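Side-chain contacts in DNA helicase RecQ (Deinococcus radiodurans, PDB 4Q48), which probably unwinds duplex DNA in the 3'-5' direction, coupling its translocation along the strand to ATP hydrolysis: residues L13-L16 against Q17-G21; K52-C55 against Y56-S60; T224-L227 against H228-E232; M338-L342 against S343-N347. All blocks are in the same frame, centred on the assembly; numbering follows the deposited sequence.

Contact 1. Residues L13-L16 against Q17-G21; sequences LHLL and QTIWG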
# COMPACT_ATOMS: atom_id res chain seq x y z
N LEU A 13 -28.40 1.95 6.48
CA LEU A 13 -28.32 3.10 7.37
C LEU A 13 -28.90 2.88 8.75
O LEU A 13 -28.35 3.38 9.73
CB LEU A 13 -28.99 4.31 6.72
CG LEU A 13 -28.23 4.88 5.51
CD1 LEU A 13 -29.05 5.93 4.76
CD2 LEU A 13 -26.86 5.44 5.93
N HIS A 14 -30.01 2.17 8.85
CA HIS A 14 -30.55 1.87 10.17
C HIS A 14 -29.55 1.06 11.01
O HIS A 14 -29.39 1.30 12.20
CB HIS A 14 -31.88 1.13 10.07
CG HIS A 14 -32.44 0.70 11.39
ND1 HIS A 14 -32.04 -0.46 12.02
CD2 HIS A 14 -33.38 1.25 12.19
CE1 HIS A 14 -32.70 -0.59 13.16
NE2 HIS A 14 -33.52 0.43 13.28
N LEU A 15 -28.89 0.10 10.37
CA LEU A 15 -27.93 -0.73 11.08
C LEU A 15 -26.63 0.04 11.30
O LEU A 15 -25.98 -0.11 12.33
CB LEU A 15 -27.65 -2.04 10.31
CG LEU A 15 -28.70 -3.15 10.46
CD1 LEU A 15 -28.43 -4.27 9.48
CD2 LEU A 15 -28.75 -3.70 11.87
N LEU A 16 -26.29 0.88 10.32
CA LEU A 16 -25.08 1.70 10.39
C LEU A 16 -25.00 2.43 11.73
O LEU A 16 -23.98 2.34 12.41
CB LEU A 16 -25.04 2.69 9.23
CG LEU A 16 -23.75 3.49 9.06
CD1 LEU A 16 -22.59 2.54 8.87
CD2 LEU A 16 -23.84 4.44 7.87
N GLN A 17 -26.05 3.14 12.12
CA GLN A 17 -25.91 3.90 13.35
C GLN A 17 -26.58 3.23 14.58
O GLN A 17 -26.30 3.62 15.71
CB GLN A 17 -26.41 5.33 13.19
CG GLN A 17 -25.76 6.23 14.26
CD GLN A 17 -25.78 7.70 13.95
OE1 GLN A 17 -26.53 8.17 13.09
NE2 GLN A 17 -24.92 8.45 14.63
N THR A 18 -27.40 2.21 14.38
CA THR A 18 -27.86 1.45 15.55
C THR A 18 -26.75 0.53 16.06
O THR A 18 -26.89 -0.10 17.12
CB THR A 18 -29.14 0.60 15.25
OG1 THR A 18 -29.74 0.19 16.48
CG2 THR A 18 -28.80 -0.65 14.46
N ILE A 19 -25.65 0.44 15.32
CA ILE A 19 -24.53 -0.42 15.69
C ILE A 19 -23.19 0.30 15.72
O ILE A 19 -22.48 0.24 16.72
CB ILE A 19 -24.46 -1.65 14.75
CG1 ILE A 19 -25.67 -2.55 15.00
CG2 ILE A 19 -23.20 -2.46 15.00
CD1 ILE A 19 -25.88 -3.60 13.97
N TRP A 20 -22.83 0.99 14.64
CA TRP A 20 -21.50 1.60 14.53
C TRP A 20 -21.45 3.00 15.18
O TRP A 20 -20.47 3.37 15.81
CB TRP A 20 -21.08 1.72 13.07
CG TRP A 20 -20.21 0.61 12.55
CD1 TRP A 20 -18.85 0.61 12.44
CD2 TRP A 20 -20.65 -0.65 12.07
NE1 TRP A 20 -18.42 -0.58 11.91
CE2 TRP A 20 -19.50 -1.37 11.67
CE3 TRP A 20 -21.91 -1.25 11.93
CZ2 TRP A 20 -19.58 -2.66 11.15
CZ3 TRP A 20 -21.98 -2.53 11.41
CH2 TRP A 20 -20.82 -3.22 11.02
N GLY A 21 -22.55 3.74 15.02
CA GLY A 21 -22.66 5.11 15.48
C GLY A 21 -22.24 6.19 14.49
O GLY A 21 -22.02 7.33 14.90

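Contact 2. Residues K52-C55 against Y56-S60; sequences KSLC and YQLPS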
# COMPACT_ATOMS: atom_id res chain seq x y z
N LYS A 52 -13.03 0.05 6.99
CA LYS A 52 -12.76 -1.05 6.07
C LYS A 52 -13.44 -2.35 6.48
O LYS A 52 -13.74 -3.18 5.64
CB LYS A 52 -11.26 -1.30 5.93
CG LYS A 52 -10.89 -1.95 4.61
CD LYS A 52 -9.42 -2.26 4.52
CE LYS A 52 -9.06 -3.41 5.44
NZ LYS A 52 -7.85 -4.11 4.97
N SER A 53 -13.62 -2.57 7.78
CA SER A 53 -14.28 -3.79 8.23
C SER A 53 -15.77 -3.70 7.96
O SER A 53 -16.42 -4.70 7.68
CB SER A 53 -14.02 -4.02 9.71
OG SER A 53 -12.64 -4.24 9.91
N LEU A 54 -16.30 -2.49 8.05
CA LEU A 54 -17.70 -2.17 7.77
C LEU A 54 -18.19 -2.74 6.44
O LEU A 54 -19.36 -3.06 6.25
CB LEU A 54 -17.85 -0.65 7.75
CG LEU A 54 -19.19 0.04 7.53
CD1 LEU A 54 -20.10 -0.19 8.71
CD2 LEU A 54 -18.94 1.51 7.33
N CYS A 55 -17.26 -2.83 5.50
CA CYS A 55 -17.54 -3.18 4.13
C CYS A 55 -17.91 -4.64 3.93
O CYS A 55 -18.43 -5.01 2.87
CB CYS A 55 -16.34 -2.81 3.27
SG CYS A 55 -16.12 -1.00 3.17
N TYR A 56 -17.62 -5.49 4.91
CA TYR A 56 -18.14 -6.84 4.85
C TYR A 56 -19.03 -7.15 6.03
O TYR A 56 -19.96 -7.94 5.92
CB TYR A 56 -17.01 -7.87 4.75
CG TYR A 56 -16.02 -7.89 5.88
CD1 TYR A 56 -16.33 -8.48 7.10
CD2 TYR A 56 -14.75 -7.35 5.71
CE1 TYR A 56 -15.40 -8.49 8.14
CE2 TYR A 56 -13.82 -7.37 6.73
CZ TYR A 56 -14.14 -7.94 7.94
OH TYR A 56 -13.19 -7.95 8.96
N GLN A 57 -18.76 -6.53 7.17
CA GLN A 57 -19.54 -6.76 8.38
C GLN A 57 -20.98 -6.31 8.21
O GLN A 57 -21.92 -7.00 8.59
CB GLN A 57 -18.92 -6.02 9.55
CG GLN A 57 -17.62 -6.62 10.04
CD GLN A 57 -16.93 -5.75 11.06
OE1 GLN A 57 -17.10 -4.53 11.07
NE2 GLN A 57 -16.18 -6.36 11.94
N LEU A 58 -21.16 -5.15 7.60
CA LEU A 58 -22.48 -4.59 7.39
C LEU A 58 -23.24 -5.41 6.33
O LEU A 58 -24.38 -5.81 6.57
CB LEU A 58 -22.38 -3.11 7.02
CG LEU A 58 -23.64 -2.27 6.89
CD1 LEU A 58 -24.66 -2.64 7.93
CD2 LEU A 58 -23.27 -0.81 7.02
N PRO A 59 -22.62 -5.66 5.16
CA PRO A 59 -23.30 -6.58 4.25
C PRO A 59 -23.62 -7.94 4.89
O PRO A 59 -24.68 -8.50 4.60
CB PRO A 59 -22.29 -6.75 3.11
CG PRO A 59 -21.50 -5.49 3.13
CD PRO A 59 -21.38 -5.12 4.57
N SER A 60 -22.74 -8.48 5.74
CA SER A 60 -23.06 -9.74 6.41
C SER A 60 -24.33 -9.61 7.26
O SER A 60 -25.12 -10.56 7.39
CB SER A 60 -21.88 -10.24 7.24
OG SER A 60 -20.71 -10.47 6.43

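Contact 3. Residues T224-L227 against H228-E232; sequences TQLL and HFIRE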
# COMPACT_ATOMS: atom_id res chain seq x y z
N THR A 224 21.83 16.73 13.51
CA THR A 224 21.77 18.20 13.56
C THR A 224 20.51 18.73 12.87
O THR A 224 19.85 19.65 13.37
CB THR A 224 23.03 18.82 12.91
OG1 THR A 224 24.15 18.58 13.77
CG2 THR A 224 22.86 20.32 12.69
N GLN A 225 20.19 18.15 11.72
CA GLN A 225 19.05 18.59 10.93
C GLN A 225 17.76 18.39 11.72
O GLN A 225 16.88 19.26 11.71
CB GLN A 225 18.99 17.84 9.62
CG GLN A 225 19.79 18.52 8.51
CD GLN A 225 20.02 17.61 7.30
OE1 GLN A 225 20.28 16.41 7.44
NE2 GLN A 225 19.95 18.19 6.11
N LEU A 226 17.69 17.25 12.41
CA LEU A 226 16.50 16.85 13.11
C LEU A 226 16.19 17.78 14.25
O LEU A 226 15.05 18.23 14.42
CB LEU A 226 16.65 15.43 13.64
CG LEU A 226 15.48 15.01 14.53
CD1 LEU A 226 14.24 14.88 13.69
CD2 LEU A 226 15.72 13.70 15.31
N LEU A 227 17.21 18.06 15.05
CA LEU A 227 17.07 18.90 16.22
C LEU A 227 16.64 20.27 15.76
O LEU A 227 15.75 20.89 16.35
CB LEU A 227 18.38 18.94 17.01
CG LEU A 227 18.34 19.78 18.29
CD1 LEU A 227 17.20 19.29 19.15
CD2 LEU A 227 19.64 19.56 19.02
N HIS A 228 17.26 20.76 14.70
CA HIS A 228 16.84 22.06 14.24
C HIS A 228 15.33 21.99 13.87
O HIS A 228 14.57 22.88 14.22
CB HIS A 228 17.64 22.51 13.04
CG HIS A 228 17.22 23.85 12.55
ND1 HIS A 228 16.53 24.03 11.37
CD2 HIS A 228 17.37 25.08 13.10
CE1 HIS A 228 16.27 25.32 11.21
NE2 HIS A 228 16.77 25.98 12.24
N PHE A 229 14.91 20.90 13.22
CA PHE A 229 13.51 20.70 12.86
C PHE A 229 12.63 20.70 14.10
O PHE A 229 11.65 21.43 14.19
CB PHE A 229 13.36 19.37 12.07
CG PHE A 229 11.93 18.94 11.84
CD1 PHE A 229 11.06 19.72 11.11
CD2 PHE A 229 11.47 17.73 12.35
CE1 PHE A 229 9.75 19.32 10.89
CE2 PHE A 229 10.15 17.31 12.14
CZ PHE A 229 9.29 18.10 11.40
N ILE A 230 13.01 19.90 15.08
CA ILE A 230 12.20 19.76 16.28
C ILE A 230 12.07 21.06 17.06
O ILE A 230 11.01 21.37 17.55
CB ILE A 230 12.77 18.67 17.17
CG1 ILE A 230 12.65 17.33 16.43
CG2 ILE A 230 12.04 18.65 18.51
CD1 ILE A 230 13.12 16.16 17.22
N ARG A 231 13.14 21.84 17.15
CA ARG A 231 13.07 23.08 17.93
C ARG A 231 12.40 24.19 17.15
O ARG A 231 11.62 24.97 17.69
CB ARG A 231 14.45 23.53 18.37
CG ARG A 231 14.91 22.86 19.65
CD ARG A 231 16.34 23.21 20.01
NE ARG A 231 16.78 22.45 21.17
CZ ARG A 231 18.05 22.35 21.56
NH1 ARG A 231 19.01 22.96 20.86
NH2 ARG A 231 18.36 21.62 22.63
N GLU A 232 12.71 24.27 15.86
CA GLU A 232 12.15 25.34 15.06
C GLU A 232 10.65 25.11 14.85
O GLU A 232 9.87 26.05 14.98
CB GLU A 232 12.93 25.47 13.74
CG GLU A 232 12.30 26.39 12.68
CD GLU A 232 12.21 27.83 13.14
OE1 GLU A 232 13.24 28.39 13.59
OE2 GLU A 232 11.10 28.40 13.04

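Contact 4. Residues M338-L342 against S343-N347; sequences MVYGL and SDVVN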
# COMPACT_ATOMS: atom_id res chain seq x y z
N MET A 338 11.61 13.59 6.35
CA MET A 338 12.59 12.53 6.10
C MET A 338 13.83 13.02 5.33
O MET A 338 13.75 13.76 4.34
CB MET A 338 11.97 11.35 5.35
CG MET A 338 12.99 10.32 4.82
SD MET A 338 12.30 8.81 4.08
CE MET A 338 11.63 9.41 2.54
N VAL A 339 14.98 12.58 5.81
CA VAL A 339 16.22 12.82 5.12
C VAL A 339 16.86 11.48 4.82
O VAL A 339 16.78 10.53 5.59
CB VAL A 339 17.20 13.70 5.93
CG1 VAL A 339 16.80 15.18 5.88
CG2 VAL A 339 17.38 13.16 7.36
N TYR A 340 17.49 11.42 3.66
CA TYR A 340 18.18 10.24 3.25
C TYR A 340 19.33 10.75 2.39
O TYR A 340 19.27 11.86 1.85
CB TYR A 340 17.25 9.28 2.49
CG TYR A 340 17.05 9.66 1.04
CD1 TYR A 340 16.28 10.76 0.68
CD2 TYR A 340 17.63 8.91 0.02
CE1 TYR A 340 16.12 11.09 -0.65
CE2 TYR A 340 17.47 9.23 -1.29
CZ TYR A 340 16.73 10.32 -1.62
OH TYR A 340 16.60 10.63 -2.94
N GLY A 341 20.38 9.95 2.29
CA GLY A 341 21.49 10.33 1.46
C GLY A 341 22.01 9.25 0.54
O GLY A 341 21.48 8.12 0.49
N LEU A 342 22.95 9.67 -0.30
CA LEU A 342 24.25 9.02 -0.39
C LEU A 342 24.32 7.52 -0.14
O LEU A 342 24.01 6.66 -0.97
CB LEU A 342 25.18 9.65 0.67
CG LEU A 342 25.94 10.97 0.65
CD1 LEU A 342 25.00 12.19 0.67
CD2 LEU A 342 26.87 10.97 1.85
N SER A 343 24.76 7.28 1.10
CA SER A 343 25.10 6.00 1.66
C SER A 343 23.90 5.16 2.02
O SER A 343 24.03 3.93 2.13
CB SER A 343 25.95 6.22 2.92
OG SER A 343 25.17 6.81 3.95
N ASP A 344 22.76 5.80 2.22
CA ASP A 344 21.57 5.03 2.56
C ASP A 344 21.17 4.14 1.40
O ASP A 344 20.91 2.95 1.61
CB ASP A 344 20.39 5.93 2.93
CG ASP A 344 20.69 6.89 4.06
OD1 ASP A 344 21.67 6.67 4.82
OD2 ASP A 344 19.95 7.88 4.16
N VAL A 345 21.19 4.67 0.18
CA VAL A 345 20.77 3.89 -0.98
C VAL A 345 21.79 2.81 -1.28
O VAL A 345 21.42 1.67 -1.58
CB VAL A 345 20.57 4.74 -2.24
CG1 VAL A 345 20.14 3.84 -3.42
CG2 VAL A 345 19.55 5.85 -1.97
N VAL A 346 23.06 3.18 -1.18
CA VAL A 346 24.16 2.24 -1.38
C VAL A 346 24.10 1.08 -0.38
O VAL A 346 24.19 -0.08 -0.76
CB VAL A 346 25.53 2.94 -1.27
CG1 VAL A 346 26.65 1.93 -1.30
CG2 VAL A 346 25.70 3.95 -2.38
N ASN A 347 23.92 1.40 0.89
CA ASN A 347 23.88 0.38 1.93
C ASN A 347 22.74 -0.59 1.65
O ASN A 347 22.91 -1.80 1.78
CB ASN A 347 23.73 1.02 3.33
CG ASN A 347 24.14 0.08 4.47
OD1 ASN A 347 23.99 -1.15 4.39
ND2 ASN A 347 24.65 0.66 5.56

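Contact 1. Residues L13-L16 against Q17-G21
L15 and I19, one helical turn apart, lie side by side and point the same way, with L15 CD2 meeting I19 CD1 at 3.6 Å. Matching first torsions bring this about: in L15 (chi1 -79°) CG sits beside the backbone N and anti to the carbonyl carbon, and I19 places CG1 likewise (chi1 -68°). The same L15 CD2 also faces the methyl of T18, 4.0 Å from its CG2. H14 reaches this methyl too, its ring slanting across it, with ND1 of H14 standing 4.1 Å from T18 CG2. One threonine methyl thus touches both an aliphatic and an aromatic neighbour, while the backbone beneath is tied by T18 N to H14 O at 3.1 Å.

How a helix finishes is illustrated by the next turn. The carbonyl of L16 is gripped twice: W20 N meets L16 O at 2.8 Å from above the carbonyl plane, and G21 N meets L16 O at 3.3 Å within that plane, on a lone pair. The second bond spans five residues, in keeping with a wider, pi-type final turn. G21 then leaves helical geometry with a phi of 90°, where a CB would jam against the carbonyl O of W20.

Helix 10-20 leads directly into the segment that carries Y22, A24, R26 and Q29 of the ADP-binding site, empty here, the motif 0 region of RecQ helicases. L16 and W20 both rest on L54 of helix 50-62, and I19 reaches L61 of the same helix. L13 and L16 lean on F25 in the adjoining loop.

Contact 2. Residues K52-C55 against Y56-S60
The carbonyl oxygen of S53 is gripped by two backbone N-H groups, Q57 N at 3.0 Å from S53 O and Y56 N at 3.1 Å from the same oxygen. The first comes nearly along the C=O axis and is the regular helical bond; the second stands 49° out of the carbonyl plane and closes a tighter turn. A third neighbour adds no hydrogen bond: the Y56 ring turns one face to S53 O, which lies 3.5 Å above its plane, over the centre. That position follows from a chi1 of 60°, which sets CG in the crowded position between backbone N and carbonyl carbon and folds the ring back over the preceding turn. Q57 passes alongside S53, its OE1 3.4 Å from S53 CB.

K52 and S53 are the closing residues of the Walker A P-loop, GGGKS, and both belong to the ADP-binding site, which holds no nucleotide here; the contact is therefore the start of the helix that begins within this P-loop of a RecA-like domain. K52 NZ forms a salt bridge with D145, the aspartate opening the DEAH box, and Y119 OH is hydrogen-bonded both to Y56 OH and to Q57 NE2.

Farther along, L54 and L58 run side by side toward helix 10-20, L54 CD1 lying 3.6 Å from L58 CD2. P59, which has no N-H to offer, lays its CG and CD against C55 O where the helix kinks. Across the kink, Y56 O also accepts twice, from S60 N at 2.8 Å and from S60 OG at 2.7 Å, the two donors arriving from opposite faces of the carbonyl plane.

Contact 3. Residues T224-L227 against H228-E232
R231 turns one face of its guanidinium to L227, whose CD1 stands 3.8 Å above the plane, nearer the rim than the centre. L227 CD2 completes the contact at 3.9 Å from R231 NH1, so both branches of the leucine meet the charged group, and the two side chains slant across one another. The H228 ring carries E232 CB over one face, while F229 stacks on W337 of strand 334-340 and meets the ring of H234 with the planes at about 65°. R231, H228 and F229 belong to helix 222-233, the connection of a beta-alpha-beta crossover between parallel strands 212-218 and 238-242 of the second RecA-like domain.

With an alanine at L227, the guanidinium face would probably lose this apolar support and R231 would be freer to swing. R231 NH2 also makes a weak bond to the carbonyl of Q259. On the inner side, Q225 pins the helix start, its amide bonded to the backbone of D220 and L218.

L226 and I230 turn toward the sheet, onto A309 and F307 respectively. I230 keeps CG1 beside its own backbone N (chi1 -65°), which carries CD1 back to within 3.8 Å of L226 CG.

Contact 4. Residues M338-L342 against S343-N347
D344 reaches back to G341, three residues earlier, and takes the glycine N-H on its carboxylate, G341 N lying 2.8 Å from D344 OD2. The donor stands well above the carboxylate plane, 61° out of it. The torsion makes this reach possible: at chi1 -56° the carboxylate carbon lies beside D344's own backbone N, folded back toward the strand. The return bonds are weaker, with G341 O accepting a weak bond from D344 N at 3.2 Å and another from V345 N at 3.5 Å. Backbone and side chain together fasten the first turn of the helix to the residue just past the strand, an example of how a sharp strand-to-helix change can be secured by one acidic side chain.

An apolar contact adds to this: Y340 and V345 lie side by side, pointing the same way, and V345 CG2 touches the edge of the tyrosine ring 4.0 Å from CE2 of Y340. In the second shell, K219 NZ forms a salt bridge with D344 OD2, and the backbone pairing of Y340 with G217 and K219 probably helps to position that lysine. A leucine in place of D344 would probably leave the G341 N-H without its acceptor and K219 without this partner for its charge.

The axes of the short segments, strand 338-340 and helix 343-347, make an angle of 68°. Strand 334-340 runs between 212-218 and 305-310 in the second RecA-like sheet, and helix 342-354 belongs to the RecQ zinc-binding region. Helix 359-376 packs against both sides of the joint, where Y340 and V345 share L373.

The four contacts form two pairs, one in the first RecA-like domain and one at the second, where contact 4 leads on into the zinc-binding region. Contacts 1 and 2, with centres about 12 Å apart, touch directly: W20 CZ2 lies 3.1 Å from Q57 OE1, and L16 CD1 lies 3.7 Å from L54 CD1. Both adjoin the ADP site, empty here: contact 2 supplies K52 and S53, and the side chain of W20 in contact 1 lies about 4 Å from that of Y22. Contacts 3 and 4 have centres about 19 Å apart and meet through Q225 OE1 and V339 CG1 at 4.0 Å; both lie away from the nucleotide and zinc sites. Between the pairs, the nearest atoms of contacts 2 and 4 are still about 24 Å apart.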